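Local structure of inactive glucansucrase (Lactobacillus reuteri, 5JBD) at residues L82-W87 against Y138-S143; D91-F96 against T127-M132; D393-L398 against Q425-F430; E429-Q434 against L468-A473. The protein is an inactive member of glycosyl hydrolase family 70, a large protein of TIM-barrel type that carries a bound calcium ion. All coordinates share one frame; numbering follows the deposited sequence.

Contact 1: residues L82-W87 against Y138-S143; sequences LLMYIW and YVIEQS
Met84 meets Ile140 in a buried apolar contact that packs the short 3-10 turn at 82-84, in the loop between strand 80-81 and helix 90-101, against the long helix 126-147. The two side chains reach toward each other tip to tip. Met84 runs extended as far as SD and then bends (chi3 71°), which brings its methyl CE to 3.6 Å from Ile140 CG2. The sulphur follows the same branch, with Met84 SD 3.8 Å from Ile140 CG2, while further back Met84 CG lies 3.7 Å from Ile140 CD1. Both branches of the isoleucine are therefore in use, CG2 against the thioether end and CD1 against the stem.

At the polar margin of this patch, water 1 donates to Tyr85 OH and to Glu141 OE2, each at 2.8 Å, and so bridges 82-87 and 138-143, between which no direct hydrogen bond forms. The carboxylate of Glu141 also forms a salt bridge with Arg80, which probably helps to keep it charged in a buried setting. A direct tie comes from Arg137, just before 138-143 on the same helix, whose NH1 bonds to Met84 O. Phe96, Phe100 and Leu153 pack around the Met84-Ile140 pair, so the contact belongs to the apolar packing of helices 90-101, 126-147 and 151-162 with the 3-10 turn, in a helical region whose contact centre lies about 44 Å from the centre of the chain.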
# COMPACT_ATOMS: atom_id res chain seq x y z
N LEU A 82 -33.09 7.14 -16.72
CA LEU A 82 -34.16 7.33 -15.74
C LEU A 82 -34.36 8.81 -15.38
O LEU A 82 -35.49 9.24 -15.12
CB LEU A 82 -33.92 6.47 -14.50
CG LEU A 82 -34.20 4.96 -14.66
CD1 LEU A 82 -33.53 4.13 -13.56
CD2 LEU A 82 -35.69 4.69 -14.68
N LEU A 83 -33.28 9.61 -15.42
CA LEU A 83 -33.35 11.04 -15.08
C LEU A 83 -34.14 11.92 -16.03
O LEU A 83 -34.37 13.09 -15.71
CB LEU A 83 -31.94 11.63 -14.88
CG LEU A 83 -31.37 11.36 -13.49
CD1 LEU A 83 -29.85 11.56 -13.50
CD2 LEU A 83 -32.04 12.21 -12.41
N MET A 84 -34.54 11.39 -17.19
CA MET A 84 -35.55 12.05 -18.04
C MET A 84 -36.97 11.96 -17.48
O MET A 84 -37.84 12.74 -17.90
CB MET A 84 -35.58 11.41 -19.44
CG MET A 84 -34.49 11.90 -20.37
SD MET A 84 -34.45 10.90 -21.86
CE MET A 84 -35.94 11.41 -22.70
N TYR A 85 -37.21 10.97 -16.61
CA TYR A 85 -38.56 10.62 -16.10
C TYR A 85 -38.74 10.72 -14.59
O TYR A 85 -39.86 10.98 -14.14
CB TYR A 85 -38.91 9.18 -16.50
CG TYR A 85 -38.95 8.93 -17.99
CD1 TYR A 85 -40.12 9.09 -18.73
CD2 TYR A 85 -37.81 8.48 -18.66
CE1 TYR A 85 -40.14 8.83 -20.09
CE2 TYR A 85 -37.83 8.22 -20.03
CZ TYR A 85 -38.99 8.39 -20.74
OH TYR A 85 -39.02 8.16 -22.10
N ILE A 86 -37.69 10.46 -13.80
CA ILE A 86 -37.77 10.47 -12.33
C ILE A 86 -36.62 11.23 -11.70
O ILE A 86 -35.52 11.31 -12.26
CB ILE A 86 -37.81 9.04 -11.74
CG1 ILE A 86 -36.56 8.23 -12.09
CG2 ILE A 86 -39.05 8.30 -12.22
CD1 ILE A 86 -36.45 6.92 -11.35
N TRP A 87 -36.88 11.79 -10.51
CA TRP A 87 -35.92 12.61 -9.76
C TRP A 87 -36.12 12.39 -8.26
O TRP A 87 -37.22 12.05 -7.83
CB TRP A 87 -36.09 14.10 -10.09
CG TRP A 87 -36.08 14.35 -11.56
CD1 TRP A 87 -35.00 14.61 -12.33
CD2 TRP A 87 -37.21 14.31 -12.45
NE1 TRP A 87 -35.37 14.75 -13.64
CE2 TRP A 87 -36.72 14.57 -13.74
CE3 TRP A 87 -38.57 14.07 -12.27
CZ2 TRP A 87 -37.55 14.60 -14.87
CZ3 TRP A 87 -39.41 14.11 -13.38
CH2 TRP A 87 -38.89 14.38 -14.67
N TYR A 138 -39.84 15.29 -25.37
CA TYR A 138 -40.07 15.43 -26.82
C TYR A 138 -38.85 16.11 -27.49
O TYR A 138 -38.39 15.67 -28.54
CB TYR A 138 -41.37 16.22 -27.12
CG TYR A 138 -42.65 15.65 -26.52
CD1 TYR A 138 -42.85 14.26 -26.40
CD2 TYR A 138 -43.67 16.49 -26.08
CE1 TYR A 138 -44.02 13.75 -25.85
CE2 TYR A 138 -44.84 15.98 -25.52
CZ TYR A 138 -45.01 14.61 -25.41
OH TYR A 138 -46.14 14.08 -24.84
N VAL A 139 -38.33 17.15 -26.85
CA VAL A 139 -37.16 17.88 -27.36
C VAL A 139 -35.90 17.00 -27.30
O VAL A 139 -35.11 17.00 -28.23
CB VAL A 139 -36.96 19.23 -26.62
CG1 VAL A 139 -35.66 19.92 -27.04
CG2 VAL A 139 -38.16 20.15 -26.89
N ILE A 140 -35.77 16.20 -26.24
CA ILE A 140 -34.68 15.21 -26.14
C ILE A 140 -34.78 14.17 -27.28
O ILE A 140 -33.76 13.82 -27.89
CB ILE A 140 -34.64 14.53 -24.76
CG1 ILE A 140 -34.13 15.53 -23.71
CG2 ILE A 140 -33.72 13.31 -24.74
CD1 ILE A 140 -34.25 15.05 -22.28
N GLU A 141 -35.98 13.66 -27.56
CA GLU A 141 -36.17 12.68 -28.63
C GLU A 141 -35.87 13.27 -30.01
O GLU A 141 -35.37 12.59 -30.90
CB GLU A 141 -37.59 12.09 -28.60
CG GLU A 141 -37.89 11.23 -27.37
CD GLU A 141 -37.05 9.97 -27.29
OE1 GLU A 141 -36.61 9.45 -28.33
OE2 GLU A 141 -36.83 9.47 -26.16
N GLN A 142 -36.17 14.56 -30.20
CA GLN A 142 -35.75 15.26 -31.41
C GLN A 142 -34.22 15.28 -31.53
O GLN A 142 -33.68 15.05 -32.61
CB GLN A 142 -36.28 16.68 -31.44
CG GLN A 142 -37.78 16.78 -31.61
CD GLN A 142 -38.26 18.15 -31.15
OE1 GLN A 142 -37.48 19.12 -31.07
NE2 GLN A 142 -39.53 18.23 -30.79
N SER A 143 -33.54 15.54 -30.41
CA SER A 143 -32.08 15.54 -30.38
C SER A 143 -31.48 14.15 -30.65
O SER A 143 -30.54 14.04 -31.43
CB SER A 143 -31.57 16.13 -29.06
OG SER A 143 -30.15 16.15 -29.00
O HOH W 1 -38.66 10.08 -24.11

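Contact 2: residues D91-F96 against T127-M132; sequences DVQAQF and TVLANM
Leu129 and Gln93 bury the most surface here, 65 and 55 Å² respectively, with Ala94 third. They sit where helix 90-101 passes helix 126-147; over the two short segments the axes approach to 10.4 Å and their N-to-C directions differ by 39°. The backbones are nearest at Ala94 and Leu129, whose CA atoms lie 6.9 Å apart.

Leu129 enters between the other two residues and uses both of its methyls. Its CD2 faces the small side chain of Ala94, at 4.1 Å from Ala94 CB, and its CD1 turns to the amide of Gln93, at 3.8 Å from Gln93 OE1. Gln93 is stretched out, with CG opposite the backbone N (chi1 -179°) and chi2 likewise near 180°, and this full length is what carries its amide across to the partner helix. There the amide crosses the leucine side chain obliquely, and Gln93 CD lies 4.0 Å from Leu129 CB. Gln93 NE2 comes within 3.7 Å of Leu129 O, too far for a hydrogen bond, and none passes between the segments. The evidence thus points to van der Waals packing, in which the amide end of Gln93 lies against the Leu129 side chain.

Gln93 also leans on Trp87 and on Ala133, one turn further along helix 126-147. Phe96, on the same helix as Gln93, reaches Leu136 of helix 126-147 as well as Ile157 and Phe160 of helix 151-162, so that helix 90-101 is packed against both of these helices.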
# COMPACT_ATOMS: atom_id res chain seq x y z
N ASP A 91 -36.89 19.87 -6.51
CA ASP A 91 -35.68 20.68 -6.65
C ASP A 91 -34.82 20.18 -7.82
O ASP A 91 -34.49 20.94 -8.72
CB ASP A 91 -34.89 20.65 -5.31
CG ASP A 91 -33.62 21.50 -5.33
OD1 ASP A 91 -33.52 22.48 -6.10
OD2 ASP A 91 -32.71 21.19 -4.54
N VAL A 92 -34.50 18.89 -7.80
CA VAL A 92 -33.61 18.27 -8.80
C VAL A 92 -34.30 18.18 -10.16
O VAL A 92 -33.65 18.34 -11.20
CB VAL A 92 -33.07 16.90 -8.30
CG1 VAL A 92 -32.22 16.21 -9.37
CG2 VAL A 92 -32.26 17.08 -7.02
N GLN A 93 -35.61 17.96 -10.17
CA GLN A 93 -36.40 17.98 -11.40
C GLN A 93 -36.26 19.33 -12.09
O GLN A 93 -35.99 19.40 -13.30
CB GLN A 93 -37.87 17.67 -11.10
CG GLN A 93 -38.80 17.64 -12.32
CD GLN A 93 -40.26 17.41 -11.96
OE1 GLN A 93 -40.64 17.56 -10.81
NE2 GLN A 93 -41.07 17.04 -12.94
N ALA A 94 -36.45 20.41 -11.33
CA ALA A 94 -36.32 21.76 -11.88
C ALA A 94 -34.88 22.00 -12.34
O ALA A 94 -34.69 22.60 -13.40
CB ALA A 94 -36.76 22.81 -10.87
N GLN A 95 -33.90 21.49 -11.60
CA GLN A 95 -32.49 21.57 -12.03
C GLN A 95 -32.23 20.83 -13.34
O GLN A 95 -31.52 21.35 -14.21
CB GLN A 95 -31.53 21.02 -10.99
CG GLN A 95 -31.34 21.86 -9.73
CD GLN A 95 -30.42 21.16 -8.75
OE1 GLN A 95 -29.29 20.83 -9.09
NE2 GLN A 95 -30.91 20.90 -7.55
N PHE A 96 -32.81 19.64 -13.49
CA PHE A 96 -32.69 18.87 -14.73
C PHE A 96 -33.21 19.66 -15.92
O PHE A 96 -32.54 19.75 -16.95
CB PHE A 96 -33.42 17.54 -14.62
CG PHE A 96 -33.37 16.71 -15.87
CD1 PHE A 96 -32.25 15.92 -16.14
CD2 PHE A 96 -34.42 16.70 -16.76
CE1 PHE A 96 -32.19 15.15 -17.28
CE2 PHE A 96 -34.36 15.94 -17.92
CZ PHE A 96 -33.25 15.16 -18.18
N THR A 127 -47.86 20.64 -11.64
CA THR A 127 -48.32 20.34 -13.00
C THR A 127 -47.53 21.11 -14.07
O THR A 127 -47.34 20.59 -15.17
CB THR A 127 -49.85 20.57 -13.17
OG1 THR A 127 -50.18 21.90 -12.78
CG2 THR A 127 -50.64 19.58 -12.31
N VAL A 128 -47.04 22.31 -13.74
CA VAL A 128 -46.16 23.06 -14.65
C VAL A 128 -44.81 22.34 -14.86
O VAL A 128 -44.36 22.20 -16.00
CB VAL A 128 -45.91 24.52 -14.16
CG1 VAL A 128 -44.81 25.22 -14.96
CG2 VAL A 128 -47.21 25.31 -14.21
N LEU A 129 -44.19 21.88 -13.77
CA LEU A 129 -42.93 21.11 -13.87
C LEU A 129 -43.12 19.82 -14.67
O LEU A 129 -42.27 19.47 -15.48
CB LEU A 129 -42.34 20.77 -12.49
CG LEU A 129 -41.70 21.87 -11.66
CD1 LEU A 129 -41.19 21.28 -10.36
CD2 LEU A 129 -40.57 22.56 -12.41
N ALA A 130 -44.22 19.12 -14.42
CA ALA A 130 -44.52 17.87 -15.13
C ALA A 130 -44.66 18.13 -16.62
O ALA A 130 -44.10 17.41 -17.44
CB ALA A 130 -45.78 17.22 -14.57
N ASN A 131 -45.41 19.18 -16.96
CA ASN A 131 -45.61 19.59 -18.34
C ASN A 131 -44.31 20.00 -19.03
O ASN A 131 -44.07 19.58 -20.17
CB ASN A 131 -46.65 20.71 -18.40
CG ASN A 131 -47.05 21.07 -19.81
OD1 ASN A 131 -46.63 22.10 -20.34
ND2 ASN A 131 -47.88 20.24 -20.42
N MET A 132 -43.47 20.79 -18.36
CA MET A 132 -42.14 21.12 -18.89
C MET A 132 -41.28 19.87 -19.08
O MET A 132 -40.61 19.73 -20.11
CB MET A 132 -41.41 22.13 -18.00
CG MET A 132 -42.04 23.51 -18.01
SD MET A 132 -41.17 24.64 -16.90
CE MET A 132 -41.55 26.24 -17.61

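Contact 3: residues D393-L398 against Q425-F430; sequences DQRKNL and QAWQEF
Arg395 and Leu398 of helix 392-406 pack on Trp427 and Phe430 of helix 420-434, two helices of the connection between the neighbouring parallel strands 385-388 and 460-464 of the TIM barrel. The short axes cross at 99° with a closest approach of 11.9 Å, so side chains must span the gap.

Phe430 does so with its ring swung away from its own backbone N. Its CZ lies over one face of the Arg395 guanidinium, offset toward the rim and 3.9 Å from Arg395 NH1; the two planes are 41° apart, so this is no parallel stack. At the edge of the same ring, near its plane, Leu398 CD2 approaches to 3.5 Å from Phe430 CD1. Trp427 meets the aliphatic part of the arginine, with Trp427 CH2 3.9 Å from Arg395 CG, and its ring stands nearly perpendicular to the guanidinium (81°).

Salt bridges to Asp467, on helix 465-468, and to Glu471, in the loop after it, tie the polar end of Arg395 to the segment following strand 460-464. Ile399 of helix 392-406 packs beside Ala426 and Trp427 of helix 420-434.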
# COMPACT_ATOMS: atom_id res chain seq x y z
N ASP A 393 7.08 4.22 0.39
CA ASP A 393 6.13 5.15 1.02
C ASP A 393 6.78 6.44 1.50
O ASP A 393 6.18 7.51 1.42
CB ASP A 393 5.41 4.51 2.20
CG ASP A 393 4.33 3.54 1.78
OD1 ASP A 393 3.55 3.88 0.87
OD2 ASP A 393 4.26 2.46 2.39
N GLN A 394 8.02 6.34 1.99
CA GLN A 394 8.70 7.54 2.48
C GLN A 394 9.12 8.48 1.34
O GLN A 394 9.05 9.71 1.49
CB GLN A 394 9.89 7.18 3.39
CG GLN A 394 9.49 6.37 4.62
CD GLN A 394 8.34 6.99 5.40
OE1 GLN A 394 8.32 8.20 5.63
NE2 GLN A 394 7.38 6.18 5.80
N ARG A 395 9.56 7.92 0.23
CA ARG A 395 9.81 8.71 -0.98
C ARG A 395 8.52 9.36 -1.48
O ARG A 395 8.53 10.54 -1.84
CB ARG A 395 10.46 7.88 -2.08
CG ARG A 395 10.94 8.72 -3.26
CD ARG A 395 12.21 9.48 -2.94
NE ARG A 395 13.39 8.68 -3.29
CZ ARG A 395 14.53 8.60 -2.59
NH1 ARG A 395 14.69 9.23 -1.42
NH2 ARG A 395 15.51 7.84 -3.07
N LYS A 396 7.41 8.61 -1.46
CA LYS A 396 6.07 9.12 -1.81
C LYS A 396 5.64 10.30 -0.94
O LYS A 396 5.13 11.30 -1.46
CB LYS A 396 5.02 8.01 -1.76
CG LYS A 396 3.56 8.47 -1.88
CD LYS A 396 2.59 7.49 -1.25
CE LYS A 396 2.70 7.51 0.28
NZ LYS A 396 1.62 6.72 0.89
N ASN A 397 5.83 10.18 0.38
CA ASN A 397 5.53 11.29 1.32
C ASN A 397 6.24 12.59 0.93
O ASN A 397 5.63 13.66 0.90
CB ASN A 397 5.93 10.94 2.77
CG ASN A 397 5.01 9.90 3.40
OD1 ASN A 397 3.93 9.58 2.88
ND2 ASN A 397 5.45 9.37 4.54
N LEU A 398 7.53 12.47 0.60
CA LEU A 398 8.36 13.61 0.23
C LEU A 398 7.88 14.26 -1.08
O LEU A 398 7.77 15.49 -1.17
CB LEU A 398 9.81 13.16 0.09
CG LEU A 398 10.96 14.17 0.10
CD1 LEU A 398 12.23 13.50 0.59
CD2 LEU A 398 11.19 14.80 -1.28
N GLN A 425 6.76 17.39 -12.27
CA GLN A 425 7.36 18.63 -11.83
C GLN A 425 8.10 18.39 -10.50
O GLN A 425 9.24 18.82 -10.34
CB GLN A 425 6.29 19.71 -11.64
CG GLN A 425 6.82 21.06 -11.16
CD GLN A 425 5.73 22.04 -10.77
OE1 GLN A 425 4.60 21.95 -11.26
NE2 GLN A 425 6.05 22.97 -9.89
N ALA A 426 7.43 17.74 -9.56
CA ALA A 426 8.05 17.41 -8.27
C ALA A 426 9.35 16.60 -8.44
O ALA A 426 10.34 16.87 -7.77
CB ALA A 426 7.06 16.67 -7.39
N TRP A 427 9.35 15.62 -9.34
CA TRP A 427 10.57 14.82 -9.60
C TRP A 427 11.72 15.60 -10.21
O TRP A 427 12.87 15.41 -9.81
CB TRP A 427 10.27 13.55 -10.42
CG TRP A 427 9.89 12.45 -9.49
CD1 TRP A 427 8.63 12.00 -9.21
CD2 TRP A 427 10.78 11.73 -8.63
NE1 TRP A 427 8.70 10.99 -8.26
CE2 TRP A 427 10.01 10.81 -7.89
CE3 TRP A 427 12.18 11.76 -8.44
CZ2 TRP A 427 10.58 9.94 -6.95
CZ3 TRP A 427 12.74 10.89 -7.52
CH2 TRP A 427 11.94 9.99 -6.78
N GLN A 428 11.42 16.49 -11.15
CA GLN A 428 12.46 17.38 -11.68
C GLN A 428 13.05 18.20 -10.52
O GLN A 428 14.27 18.31 -10.41
CB GLN A 428 11.91 18.30 -12.77
CG GLN A 428 12.99 18.97 -13.59
CD GLN A 428 12.42 19.74 -14.77
OE1 GLN A 428 11.75 20.76 -14.60
NE2 GLN A 428 12.69 19.25 -15.98
N GLU A 429 12.18 18.75 -9.67
CA GLU A 429 12.62 19.54 -8.50
C GLU A 429 13.43 18.70 -7.52
O GLU A 429 14.47 19.15 -7.04
CB GLU A 429 11.41 20.17 -7.80
CG GLU A 429 10.78 21.30 -8.62
CD GLU A 429 9.40 21.70 -8.14
OE1 GLU A 429 8.81 20.99 -7.29
OE2 GLU A 429 8.88 22.72 -8.63
N PHE A 430 12.96 17.47 -7.26
CA PHE A 430 13.66 16.55 -6.38
C PHE A 430 15.08 16.21 -6.86
O PHE A 430 16.03 16.34 -6.10
CB PHE A 430 12.86 15.25 -6.16
CG PHE A 430 13.57 14.26 -5.28
CD1 PHE A 430 13.42 14.31 -3.90
CD2 PHE A 430 14.42 13.31 -5.83
CE1 PHE A 430 14.08 13.41 -3.08
CE2 PHE A 430 15.09 12.41 -5.01
CZ PHE A 430 14.92 12.46 -3.64

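Contact 4: residues E429-Q434 against L468-A473; sequences EFYADQ and LYNETA
Tyr431 joins helix 420-434 to the loop at Asn470 and Thr472. Its CB points toward the loop, and a chi1 of -73° sets the ring beside the backbone N and carries it across. Near the CE1 corner, Tyr431 CE1 lies 3.8 Å from Asn470 OD1, and Asn470 CB is equally near; the ring and amide planes are 59° apart and the side chains cross at a slant. Near the CE2 corner, Tyr431 CE2 lies 3.3 Å from Thr472 OG1, which sits at the ring edge and in its plane. The tip ends in a short hydrogen bond of 2.5 Å between Tyr431 OH and Thr472 OG1, in which either hydroxyl could be the donor.

Thr472 belongs to a type I beta turn from Asn470 to Ala473, closed by Ala473 N bonding to Asn470 O at 3.3 Å. Water 2, also at the edge of the tyrosine ring, is placed to donate to Gln434 OE1 at 2.9 Å and to Asn470 OD1 at 2.8 Å, though it has further acceptors in reach. Asn470 ND2 bonds to Glu478 OE1.

A glycerol, probably from the crystallisation liquor, lies about 3 Å from the Tyr431 side chain. The contact links the last turns of helix 420-434 to the loop between helices 465-468 and 483-496, with Trp427 packed against Tyr431 and Thr472.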
# COMPACT_ATOMS: atom_id res chain seq x y z
N GLU A 429 12.18 18.75 -9.67
CA GLU A 429 12.62 19.54 -8.50
C GLU A 429 13.43 18.70 -7.52
O GLU A 429 14.47 19.15 -7.04
CB GLU A 429 11.41 20.17 -7.80
CG GLU A 429 10.78 21.30 -8.62
CD GLU A 429 9.40 21.70 -8.14
OE1 GLU A 429 8.81 20.99 -7.29
OE2 GLU A 429 8.88 22.72 -8.63
N PHE A 430 12.96 17.47 -7.26
CA PHE A 430 13.66 16.55 -6.38
C PHE A 430 15.08 16.21 -6.86
O PHE A 430 16.03 16.34 -6.10
CB PHE A 430 12.86 15.25 -6.16
CG PHE A 430 13.57 14.26 -5.28
CD1 PHE A 430 13.42 14.31 -3.90
CD2 PHE A 430 14.42 13.31 -5.83
CE1 PHE A 430 14.08 13.41 -3.08
CE2 PHE A 430 15.09 12.41 -5.01
CZ PHE A 430 14.92 12.46 -3.64
N TYR A 431 15.22 15.76 -8.12
CA TYR A 431 16.55 15.35 -8.62
C TYR A 431 17.57 16.49 -8.56
O TYR A 431 18.72 16.27 -8.21
CB TYR A 431 16.52 14.83 -10.06
CG TYR A 431 15.90 13.46 -10.27
CD1 TYR A 431 16.42 12.32 -9.66
CD2 TYR A 431 14.83 13.31 -11.14
CE1 TYR A 431 15.87 11.07 -9.87
CE2 TYR A 431 14.27 12.07 -11.36
CZ TYR A 431 14.80 10.95 -10.73
OH TYR A 431 14.23 9.73 -10.97
N ALA A 432 17.13 17.70 -8.91
CA ALA A 432 17.99 18.88 -8.81
C ALA A 432 18.35 19.16 -7.34
O ALA A 432 19.51 19.40 -7.02
CB ALA A 432 17.32 20.09 -9.43
N ASP A 433 17.36 19.07 -6.46
CA ASP A 433 17.59 19.31 -5.02
C ASP A 433 18.50 18.26 -4.39
O ASP A 433 19.38 18.60 -3.58
CB ASP A 433 16.25 19.38 -4.27
CG ASP A 433 16.41 19.86 -2.85
OD1 ASP A 433 16.71 21.06 -2.64
OD2 ASP A 433 16.22 19.04 -1.91
N GLN A 434 18.33 17.00 -4.76
CA GLN A 434 19.17 15.91 -4.21
C GLN A 434 20.67 16.14 -4.43
O GLN A 434 21.49 15.77 -3.59
CB GLN A 434 18.74 14.56 -4.81
CG GLN A 434 19.34 13.32 -4.16
CD GLN A 434 18.84 12.02 -4.80
OE1 GLN A 434 18.87 11.85 -6.03
NE2 GLN A 434 18.37 11.11 -3.97
N LEU A 468 19.82 3.53 -4.83
CA LEU A 468 20.86 3.07 -5.77
C LEU A 468 20.65 3.55 -7.21
O LEU A 468 21.63 3.73 -7.93
CB LEU A 468 20.96 1.54 -5.77
CG LEU A 468 21.32 0.84 -4.44
CD1 LEU A 468 21.52 -0.65 -4.67
CD2 LEU A 468 22.57 1.45 -3.83
N TYR A 469 19.41 3.77 -7.62
CA TYR A 469 19.08 4.14 -9.00
C TYR A 469 18.10 5.30 -9.03
O TYR A 469 17.28 5.45 -8.11
CB TYR A 469 18.50 2.92 -9.75
CG TYR A 469 19.49 1.77 -9.82
CD1 TYR A 469 20.45 1.72 -10.85
CD2 TYR A 469 19.50 0.77 -8.85
CE1 TYR A 469 21.39 0.69 -10.90
CE2 TYR A 469 20.43 -0.27 -8.90
CZ TYR A 469 21.37 -0.31 -9.91
OH TYR A 469 22.30 -1.33 -9.94
N ASN A 470 18.18 6.11 -10.10
CA ASN A 470 17.17 7.14 -10.34
C ASN A 470 15.86 6.46 -10.69
O ASN A 470 15.72 5.86 -11.76
CB ASN A 470 17.61 8.10 -11.46
CG ASN A 470 18.80 8.95 -11.06
OD1 ASN A 470 19.10 9.13 -9.88
ND2 ASN A 470 19.48 9.51 -12.07
N GLU A 471 14.91 6.53 -9.77
CA GLU A 471 13.79 5.60 -9.73
C GLU A 471 12.67 5.88 -10.74
O GLU A 471 11.83 5.01 -10.95
CB GLU A 471 13.24 5.48 -8.31
CG GLU A 471 12.50 6.71 -7.78
CD GLU A 471 12.48 6.73 -6.25
OE1 GLU A 471 13.49 7.11 -5.65
OE2 GLU A 471 11.46 6.33 -5.66
N THR A 472 12.66 7.08 -11.35
CA THR A 472 11.70 7.38 -12.43
C THR A 472 12.22 7.05 -13.83
O THR A 472 11.44 7.09 -14.78
CB THR A 472 11.27 8.86 -12.43
OG1 THR A 472 12.40 9.68 -12.69
CG2 THR A 472 10.65 9.24 -11.09
N ALA A 473 13.51 6.73 -13.99
CA ALA A 473 14.02 6.29 -15.28
C ALA A 473 13.65 4.82 -15.50
O ALA A 473 13.09 4.16 -14.62
CB ALA A 473 15.53 6.48 -15.37
O HOH W 2 17.86 9.52 -7.37

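How the contacts relate
From the N terminus, contact 1 opens at 82-87 and closes on helix 126-147 at 138-143; contact 2, from 91-96 to 127-132, opens and closes within that span. Both end on helix 126-147 and they touch directly, as Trp87 NE1 and Phe96 CB, 3.5 Å apart, testify. Contact 3 then closes a loop of 26 residues inside the barrel connection. Contact 4 starts where it ends, sharing Glu429 and Phe430, and closes 33 residues on at 468-473, tying the end of helix 420-434 to the segment after strand 460-464. Trp427 CH2, 3.4 Å from Glu471 CD, joins this second pair. The pairs are separate: the centres of contacts 1 and 3 lie 48 Å apart.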